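Local coordinates for hypothetical protein (Neisseria meningitidis, PDB 2I45) that is of unknown function but belongs to the cupin superfamily, whose small beta-barrel domains often bind a metal ion or a small molecule, and pairs with a second copy, at residues I6-H11 / V51-E56; P21-I24 / F29-H32; M59-A64 / M69-G74. One frame throughout, in Å; residues are numbered along the deposited sequence.

Interaction 1 (I6-H11 / V51-E56)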
loop_
_atom_site.group_PDB
_atom_site.type_symbol
_atom_site.label_atom_id
_atom_site.label_comp_id
_atom_site.label_asym_id
_atom_site.label_seq_id
_atom_site.Cartn_x
_atom_site.Cartn_y
_atom_site.Cartn_z
ATOM N N ILE B 6 2.872 10.707 1.448
ATOM C CA ILE B 6 3.933 10.263 0.601
ATOM C C ILE B 6 3.392 10.268 -0.828
ATOM O O ILE B 6 2.549 9.437 -1.171
ATOM C CB ILE B 6 4.263 8.811 0.915
ATOM C CG1 ILE B 6 4.353 8.556 2.412
ATOM C CG2 ILE B 6 5.523 8.389 0.228
ATOM C CD1 ILE B 6 5.598 9.038 3.038
ATOM N N ASN B 7 3.855 11.188 -1.664
ATOM C CA ASN B 7 3.552 11.031 -3.065
ATOM C C ASN B 7 4.525 10.076 -3.758
ATOM O O ASN B 7 5.611 10.447 -4.265
ATOM C CB ASN B 7 3.431 12.329 -3.816
ATOM C CG ASN B 7 2.851 12.115 -5.169
ATOM O OD1 ASN B 7 3.408 11.403 -6.022
ATOM N ND2 ASN B 7 1.703 12.680 -5.380
ATOM N N LEU B 8 4.099 8.826 -3.743
ATOM C CA LEU B 8 4.714 7.751 -4.476
ATOM C C LEU B 8 5.373 8.240 -5.743
ATOM O O LEU B 8 6.606 8.201 -5.798
ATOM C CB LEU B 8 3.692 6.635 -4.740
ATOM C CG LEU B 8 3.562 5.445 -3.767
ATOM C CD1 LEU B 8 4.152 5.655 -2.298
ATOM C CD2 LEU B 8 2.151 4.864 -3.755
ATOM N N LYS B 9 4.606 8.720 -6.733
ATOM C CA LYS B 9 5.210 9.113 -8.022
ATOM C C LYS B 9 6.420 10.049 -7.856
ATOM O O LYS B 9 7.541 9.754 -8.288
ATOM C CB LYS B 9 4.200 9.758 -8.985
ATOM C CG LYS B 9 3.022 8.859 -9.427
ATOM C CD LYS B 9 3.436 7.664 -10.304
ATOM C CE LYS B 9 2.486 7.485 -11.509
ATOM N NZ LYS B 9 2.183 8.768 -12.346
ATOM N N GLN B 10 6.203 11.171 -7.211
ATOM C CA GLN B 10 7.291 12.074 -7.049
ATOM C C GLN B 10 8.490 11.457 -6.250
ATOM O O GLN B 10 9.638 11.688 -6.650
ATOM C CB GLN B 10 6.814 13.454 -6.570
ATOM C CG GLN B 10 7.033 13.704 -5.098
ATOM C CD GLN B 10 6.249 14.899 -4.575
ATOM O OE1 GLN B 10 6.429 15.279 -3.404
ATOM N NE2 GLN B 10 5.369 15.489 -5.421
ATOM N N HIS B 11 8.260 10.666 -5.190
ATOM C CA HIS B 11 9.407 9.992 -4.526
ATOM C C HIS B 11 10.185 9.044 -5.473
ATOM O O HIS B 11 11.436 8.951 -5.466
ATOM C CB HIS B 11 8.969 9.222 -3.280
ATOM C CG HIS B 11 8.898 10.064 -2.055
ATOM N ND1 HIS B 11 9.794 9.952 -1.027
ATOM C CD2 HIS B 11 8.039 11.041 -1.688
ATOM C CE1 HIS B 11 9.497 10.823 -0.076
ATOM N NE2 HIS B 11 8.438 11.502 -0.454
ATOM N N VAL B 51 4.493 -6.022 2.326
ATOM C CA VAL B 51 3.436 -5.932 1.362
ATOM C C VAL B 51 4.191 -5.337 0.226
ATOM O O VAL B 51 5.115 -4.610 0.497
ATOM C CB VAL B 51 2.345 -4.994 1.804
ATOM C CG1 VAL B 51 1.360 -4.781 0.645
ATOM C CG2 VAL B 51 1.626 -5.530 3.126
ATOM N N LEU B 52 3.839 -5.663 -1.028
ATOM C CA LEU B 52 4.565 -5.205 -2.189
ATOM C C LEU B 52 3.569 -4.593 -3.098
ATOM O O LEU B 52 2.523 -5.183 -3.376
ATOM C CB LEU B 52 5.210 -6.360 -2.976
ATOM C CG LEU B 52 6.240 -7.460 -2.557
ATOM C CD1 LEU B 52 7.431 -7.567 -3.574
ATOM C CD2 LEU B 52 6.742 -7.288 -1.168
ATOM N N PHE B 53 3.853 -3.403 -3.605
ATOM C CA PHE B 53 2.856 -2.827 -4.427
ATOM C C PHE B 53 3.520 -2.335 -5.713
ATOM O O PHE B 53 4.501 -1.604 -5.678
ATOM C CB PHE B 53 2.028 -1.796 -3.638
ATOM C CG PHE B 53 1.196 -0.874 -4.514
ATOM C CD1 PHE B 53 0.288 -1.383 -5.424
ATOM C CD2 PHE B 53 1.319 0.508 -4.399
ATOM C CE1 PHE B 53 -0.507 -0.545 -6.257
ATOM C CE2 PHE B 53 0.573 1.356 -5.204
ATOM C CZ PHE B 53 -0.361 0.821 -6.168
ATOM N N ALA B 54 3.001 -2.776 -6.851
ATOM C CA ALA B 54 3.706 -2.537 -8.082
ATOM C C ALA B 54 3.159 -1.281 -8.555
ATOM O O ALA B 54 2.111 -1.261 -9.310
ATOM C CB ALA B 54 3.436 -3.598 -9.075
ATOM N N VAL B 55 3.842 -0.227 -8.109
ATOM C CA VAL B 55 3.427 1.145 -8.449
ATOM C C VAL B 55 3.460 1.353 -9.942
ATOM O O VAL B 55 2.480 1.759 -10.504
ATOM C CB VAL B 55 4.235 2.273 -7.779
ATOM C CG1 VAL B 55 3.654 3.585 -8.170
ATOM C CG2 VAL B 55 4.237 2.126 -6.233
ATOM N N GLU B 56 4.585 1.060 -10.589
ATOM C CA GLU B 56 4.620 1.250 -12.081
ATOM C C GLU B 56 5.437 0.116 -12.677
ATOM O O GLU B 56 6.435 -0.294 -12.033
ATOM C CB GLU B 56 5.224 2.587 -12.453
ATOM C CG GLU B 56 5.353 2.742 -13.904
ATOM C CD GLU B 56 6.142 3.985 -14.303
ATOM O OE1 GLU B 56 6.751 4.611 -13.379
ATOM O OE2 GLU B 56 6.153 4.315 -15.534
#
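Leu8 reaches across to the strand of residues 51-56 and meets two side chains there, each through a different part of its branched end. Its CD2 comes to the rim of the Phe53 ring, 4.1 Å from Phe53 CE2 and near the ring plane, so the leucine meets the edge of the aromatic and not a face. Its branch point faces the valine: Leu8 CG lies 4.2 Å from Val55 CG2. Both pairs approach at a slant, and both are apolar contacts at van der Waals distance; no hydrogen bond crosses between the segments.

The torsions explain which groups are offered. In Phe53, CG is anti to the backbone N (chi1 165°), which carries the ring from the strand toward residue 8. In Val55, CG1 stands anti to the backbone N, and it is the other methyl, CG2, that turns to Leu8. The backbones stay apart, with Leu8 CA and Val55 CA 7.8 Å from each other, and the gap is bridged by side chains alone. Leu8 itself follows Asn7, the N-cap of the short helix, whose OD1 accepts from Gln10 N at 3.0 Å with a nearly straight N-H...O angle of 168°, the donor tilted from the carbonyl plane.

Val96 of the neighbouring strand 92-99 touches both Leu8 and Val55. Leu8 also packs on Phe53 of the second subunit, and the two Phe53 rings meet with their planes about 55° apart, so the contact adjoins the subunit interface. Residues Ile6 and Asn7 pair antiparallel with a strand of that subunit. At the end of strand 50-56, Val55 and Glu56 both face Ser94 in a classic beta bulge, within the antiparallel five-stranded sheet of a cupin fold.

Interaction 2 (P21-I24 / F29-H32)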
loop_
_atom_site.group_PDB
_atom_site.type_symbol
_atom_site.label_atom_id
_atom_site.label_comp_id
_atom_site.label_asym_id
_atom_site.label_seq_id
_atom_site.Cartn_x
_atom_site.Cartn_y
_atom_site.Cartn_z
ATOM N N PRO B 21 16.995 1.083 -2.642
ATOM C CA PRO B 21 15.774 1.476 -1.966
ATOM C C PRO B 21 15.994 2.792 -1.288
ATOM O O PRO B 21 17.046 2.986 -0.691
ATOM C CB PRO B 21 15.603 0.377 -0.899
ATOM C CG PRO B 21 16.994 -0.144 -0.668
ATOM C CD PRO B 21 17.574 -0.144 -2.046
ATOM N N GLU B 22 15.043 3.701 -1.429
ATOM C CA GLU B 22 14.888 4.788 -0.494
ATOM C C GLU B 22 13.905 4.266 0.562
ATOM O O GLU B 22 12.954 3.554 0.234
ATOM C CB GLU B 22 14.338 6.031 -1.195
ATOM C CG GLU B 22 14.233 7.286 -0.288
ATOM C CD GLU B 22 13.550 8.541 -0.907
ATOM O OE1 GLU B 22 12.686 8.482 -1.864
ATOM O OE2 GLU B 22 13.914 9.618 -0.372
ATOM N N ILE B 23 14.146 4.592 1.819
ATOM C CA ILE B 23 13.325 4.129 2.933
ATOM C C ILE B 23 12.690 5.297 3.678
ATOM O O ILE B 23 13.421 6.182 4.127
ATOM C CB ILE B 23 14.204 3.468 3.998
ATOM C CG1 ILE B 23 14.763 2.142 3.474
ATOM C CG2 ILE B 23 13.445 3.332 5.298
ATOM C CD1 ILE B 23 16.132 1.721 4.138
ATOM N N ILE B 24 11.360 5.273 3.855
ATOM C CA ILE B 24 10.650 6.298 4.641
ATOM C C ILE B 24 9.973 5.704 5.906
ATOM O O ILE B 24 9.371 4.596 5.838
ATOM C CB ILE B 24 9.601 7.010 3.760
ATOM C CG1 ILE B 24 10.196 7.362 2.381
ATOM C CG2 ILE B 24 9.072 8.244 4.419
ATOM C CD1 ILE B 24 9.207 7.905 1.440
ATOM N N PHE B 29 5.260 2.134 10.691
ATOM C CA PHE B 29 5.473 1.611 9.337
ATOM C C PHE B 29 6.745 2.083 8.682
ATOM O O PHE B 29 7.137 3.248 8.841
ATOM C CB PHE B 29 4.323 1.965 8.429
ATOM C CG PHE B 29 3.092 1.189 8.704
ATOM C CD1 PHE B 29 3.030 -0.167 8.385
ATOM C CD2 PHE B 29 1.982 1.814 9.269
ATOM C CE1 PHE B 29 1.867 -0.914 8.649
ATOM C CE2 PHE B 29 0.802 1.109 9.510
ATOM C CZ PHE B 29 0.737 -0.264 9.216
ATOM N N GLN B 30 7.372 1.166 7.939
ATOM C CA GLN B 30 8.529 1.486 7.130
ATOM C C GLN B 30 8.235 1.311 5.638
ATOM O O GLN B 30 7.685 0.306 5.212
ATOM C CB GLN B 30 9.673 0.604 7.509
ATOM C CG GLN B 30 10.930 1.185 6.972
ATOM C CD GLN B 30 12.176 0.641 7.657
ATOM O OE1 GLN B 30 12.697 -0.406 7.223
ATOM N NE2 GLN B 30 12.675 1.348 8.719
ATOM N N PHE B 31 8.597 2.278 4.827
ATOM C CA PHE B 31 8.335 2.115 3.361
ATOM C C PHE B 31 9.653 2.099 2.651
ATOM O O PHE B 31 10.518 2.956 2.915
ATOM C CB PHE B 31 7.392 3.171 2.784
ATOM C CG PHE B 31 6.080 3.320 3.549
ATOM C CD1 PHE B 31 4.890 2.792 3.055
ATOM C CD2 PHE B 31 6.020 3.977 4.753
ATOM C CE1 PHE B 31 3.667 2.921 3.746
ATOM C CE2 PHE B 31 4.803 4.075 5.454
ATOM C CZ PHE B 31 3.637 3.562 4.935
ATOM N N HIS B 32 9.815 1.084 1.803
ATOM C CA HIS B 32 10.940 0.986 0.915
ATOM C C HIS B 32 10.448 1.313 -0.519
ATOM O O HIS B 32 9.440 0.747 -1.000
ATOM C CB HIS B 32 11.503 -0.417 1.000
ATOM C CG HIS B 32 12.150 -0.748 2.314
ATOM N ND1 HIS B 32 13.470 -1.138 2.414
ATOM C CD2 HIS B 32 11.665 -0.742 3.580
ATOM C CE1 HIS B 32 13.767 -1.364 3.687
ATOM N NE2 HIS B 32 12.687 -1.132 4.417
#
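Ile23 and His32 pack closely although Ile23 is exposed: the two side chains lie side by side and point the same way, with Ile23 CG1 over one face of the imidazole. That carbon is 3.8 Å from the centroid of the His32 ring and 17° off its normal, which is the geometry of a CH-pi contact. The torsion of Ile23 divides its branches between two partners. CG1 is anti to the carbonyl carbon (chi1 -69°) and goes to the histidine, while CG2 turns to the aliphatic part of Gln30, 3.7 Å from Gln30 CG.

Beneath them the backbones are firmly joined. Ile24 N donates to Phe31 O and Phe31 N to Ile24 O, each at 2.6 Å. These reciprocal bonds define a hydrogen-bonded antiparallel pair, and Ile23 with His32 is the adjoining non-hydrogen-bonded pair, CA to CA 4.4 Å. The two strands thus form a beta hairpin at the border of the five-stranded cupin sheet, where 22-26 is the outermost strand within the chain.

The other face of the hairpin is the buried one, and Ile24 and Phe31 lie on it. Ile24 O is at the edge of the Phe31 ring, 3.6 Å from Phe31 CD2 and in the ring plane; beyond, Phe31 packs on Ile98 and on Met76 of the second subunit.

The loose part is the Pro21 end. Pro21, itself exposed, brings only CB to His32 ND1, at 4.2 Å and obliquely to the ring. Glu22 points away from the partner strand, and its OE1 has a weak hydrogen bond with His11 ND1.

Interaction 3 (M59-A64 / M69-G74)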
loop_
_atom_site.group_PDB
_atom_site.type_symbol
_atom_site.label_atom_id
_atom_site.label_comp_id
_atom_site.label_asym_id
_atom_site.label_seq_id
_atom_site.Cartn_x
_atom_site.Cartn_y
_atom_site.Cartn_z
HETATM N N MSE B 59 6.282 -7.031 -12.288
HETATM C CA MSE B 59 7.360 -7.776 -11.703
HETATM C C MSE B 59 6.847 -9.195 -11.374
HETATM O O MSE B 59 5.665 -9.507 -11.554
HETATM C CB MSE B 59 7.986 -7.018 -10.512
HETATM C CG MSE B 59 7.055 -6.697 -9.434
HETATM SE SE MSE B 59 7.873 -6.312 -7.645
HETATM C CE MSE B 59 8.664 -8.036 -7.341
ATOM N N ALA B 60 7.743 -10.085 -10.987
ATOM C CA ALA B 60 7.345 -11.395 -10.432
ATOM C C ALA B 60 8.132 -11.741 -9.172
ATOM O O ALA B 60 9.135 -11.094 -8.866
ATOM C CB ALA B 60 7.505 -12.514 -11.457
ATOM N N VAL B 61 7.694 -12.775 -8.469
ATOM C CA VAL B 61 8.456 -13.269 -7.348
ATOM C C VAL B 61 8.405 -14.766 -7.420
ATOM O O VAL B 61 7.313 -15.352 -7.388
ATOM C CB VAL B 61 7.888 -12.818 -6.009
ATOM C CG1 VAL B 61 8.802 -13.348 -4.855
ATOM C CG2 VAL B 61 7.798 -11.321 -5.951
ATOM N N ASP B 62 9.571 -15.382 -7.597
ATOM C CA ASP B 62 9.739 -16.830 -7.401
ATOM C C ASP B 62 9.838 -17.187 -5.913
ATOM O O ASP B 62 10.517 -16.485 -5.156
ATOM C CB ASP B 62 11.009 -17.252 -8.093
ATOM C CG ASP B 62 10.958 -16.987 -9.579
ATOM O OD1 ASP B 62 9.832 -17.060 -10.140
ATOM O OD2 ASP B 62 12.035 -16.727 -10.196
ATOM N N PHE B 63 9.165 -18.265 -5.511
ATOM C CA PHE B 63 9.400 -18.873 -4.187
ATOM C C PHE B 63 10.148 -20.242 -4.128
ATOM O O PHE B 63 10.193 -20.996 -5.121
ATOM C CB PHE B 63 8.096 -19.035 -3.458
ATOM C CG PHE B 63 7.351 -17.760 -3.282
ATOM C CD1 PHE B 63 7.519 -17.001 -2.146
ATOM C CD2 PHE B 63 6.454 -17.323 -4.254
ATOM C CE1 PHE B 63 6.774 -15.793 -1.959
ATOM C CE2 PHE B 63 5.739 -16.114 -4.095
ATOM C CZ PHE B 63 5.907 -15.355 -2.941
ATOM N N ALA B 64 10.646 -20.562 -2.923
ATOM C CA ALA B 64 11.497 -21.729 -2.661
ATOM C C ALA B 64 10.735 -23.019 -2.846
ATOM O O ALA B 64 11.307 -24.076 -3.081
ATOM C CB ALA B 64 12.142 -21.667 -1.247
HETATM N N MSE B 69 4.919 -15.910 -8.817
HETATM C CA MSE B 69 3.814 -14.967 -8.611
HETATM C C MSE B 69 4.031 -13.692 -9.409
HETATM O O MSE B 69 5.004 -12.980 -9.185
HETATM C CB MSE B 69 3.774 -14.592 -7.144
HETATM C CG MSE B 69 2.658 -13.690 -6.744
HETATM SE SE MSE B 69 2.853 -13.135 -4.843
HETATM C CE MSE B 69 1.987 -14.570 -3.805
ATOM N N THR B 70 3.123 -13.407 -10.326
ATOM C CA THR B 70 3.134 -12.165 -11.072
ATOM C C THR B 70 2.444 -11.019 -10.282
ATOM O O THR B 70 1.342 -11.175 -9.778
ATOM C CB THR B 70 2.438 -12.383 -12.436
ATOM O OG1 THR B 70 3.029 -13.523 -13.076
ATOM C CG2 THR B 70 2.586 -11.168 -13.334
ATOM N N ILE B 71 3.138 -9.887 -10.148
ATOM C CA ILE B 71 2.571 -8.654 -9.612
ATOM C C ILE B 71 2.617 -7.582 -10.707
ATOM O O ILE B 71 3.719 -7.086 -11.025
ATOM C CB ILE B 71 3.337 -8.177 -8.374
ATOM C CG1 ILE B 71 3.528 -9.333 -7.395
ATOM C CG2 ILE B 71 2.581 -6.986 -7.733
ATOM C CD1 ILE B 71 4.297 -8.976 -6.117
ATOM N N ARG B 72 1.458 -7.255 -11.314
ATOM C CA ARG B 72 1.458 -6.329 -12.482
ATOM C C ARG B 72 1.214 -4.969 -11.957
ATOM O O ARG B 72 0.711 -4.848 -10.874
ATOM C CB ARG B 72 0.437 -6.663 -13.583
ATOM C CG ARG B 72 0.243 -8.143 -13.819
ATOM C CD ARG B 72 -0.737 -8.484 -14.962
ATOM N NE ARG B 72 -0.133 -9.651 -15.613
ATOM C CZ ARG B 72 -0.441 -10.941 -15.396
ATOM N NH1 ARG B 72 -1.446 -11.292 -14.586
ATOM N NH2 ARG B 72 0.265 -11.887 -16.025
ATOM N N GLU B 73 1.609 -3.938 -12.700
ATOM C CA GLU B 73 1.231 -2.565 -12.361
ATOM C C GLU B 73 -0.146 -2.525 -11.757
ATOM O O GLU B 73 -1.120 -2.867 -12.403
ATOM C CB GLU B 73 1.235 -1.659 -13.570
ATOM C CG GLU B 73 0.929 -0.250 -13.179
ATOM C CD GLU B 73 1.384 0.754 -14.196
ATOM O OE1 GLU B 73 0.523 1.317 -14.946
ATOM O OE2 GLU B 73 2.617 0.977 -14.240
ATOM N N GLY B 74 -0.218 -2.147 -10.493
ATOM C CA GLY B 74 -1.523 -1.802 -9.908
ATOM C C GLY B 74 -1.903 -2.827 -8.857
ATOM O O GLY B 74 -3.018 -2.757 -8.346
#
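The ring of Phe63 has Val61 CG1 over one face, about 4.0 Å above its plane and toward the rim, and Met69 at its edge. Phe63 and Met69 belong to the two strands, 59-63 and 68-71, of a beta hairpin in the smaller, three-stranded sheet of the cupin fold. The side chain of Met69, a selenomethionine, passes the rim at a slant: its CB approaches Phe63 CE2 to 3.9 Å in the ring plane, and its SE stands at the edge, 87° off the normal, in a Met-aromatic contact. The chain of Met69 leaves the backbone anti to N (chi1 -177°) and bends only at its last torsion, which returns the terminal methyl to the same rim near CE2 and CZ. In the other flat group, Thr70 CG2 sits above one face of the Arg72 guanidinium, toward its rim.

The outer pairs, Met59 with Ile71 and Val61 with Met69, are hydrogen-bonded; Ala60 with Thr70 between them is not, and there Ala60 CA comes 3.1 Å from Met69 O in a CA-H...O contact. Of the four backbone bonds, the one from Met69 N to Val61 O is weak, its angle at the hydrogen being only 128°.

Met59, Val61, Met69 and Ile71 share one face of the hairpin. On it Met59, also a selenomethionine, lies alongside Ile71, and Met59 reaches Leu52 and Leu95 of the larger sheet, which ties the two sheets together. Ile71 touches Thr5 of the second subunit, and Met69 touches Glu4 of that chain. The far end of Ile71 meets Val61: Val61 CG2 is 4.2 Å from Ile71 CD1.

Interaction 2 is nested within the stretch of chain closed by interaction 1, and interaction 3 follows both. Interactions 1 and 2 have centres 10 Å apart and reach the same five-stranded sheet; they touch where His11 and Ile6 meet Ile24. Interaction 3 lies on the three-stranded sheet, its centre 16 Å from that of interaction 1, and the two are joined at residues 54 and 74, where Ala54 O and Gly74 N are probably hydrogen-bonded. Interactions 2 and 3 sit on opposite sides of the chain's centre, about 10 Å apart at their nearest atoms. All three touch the second subunit, so both sheets of the cupin domain contribute to the dimer.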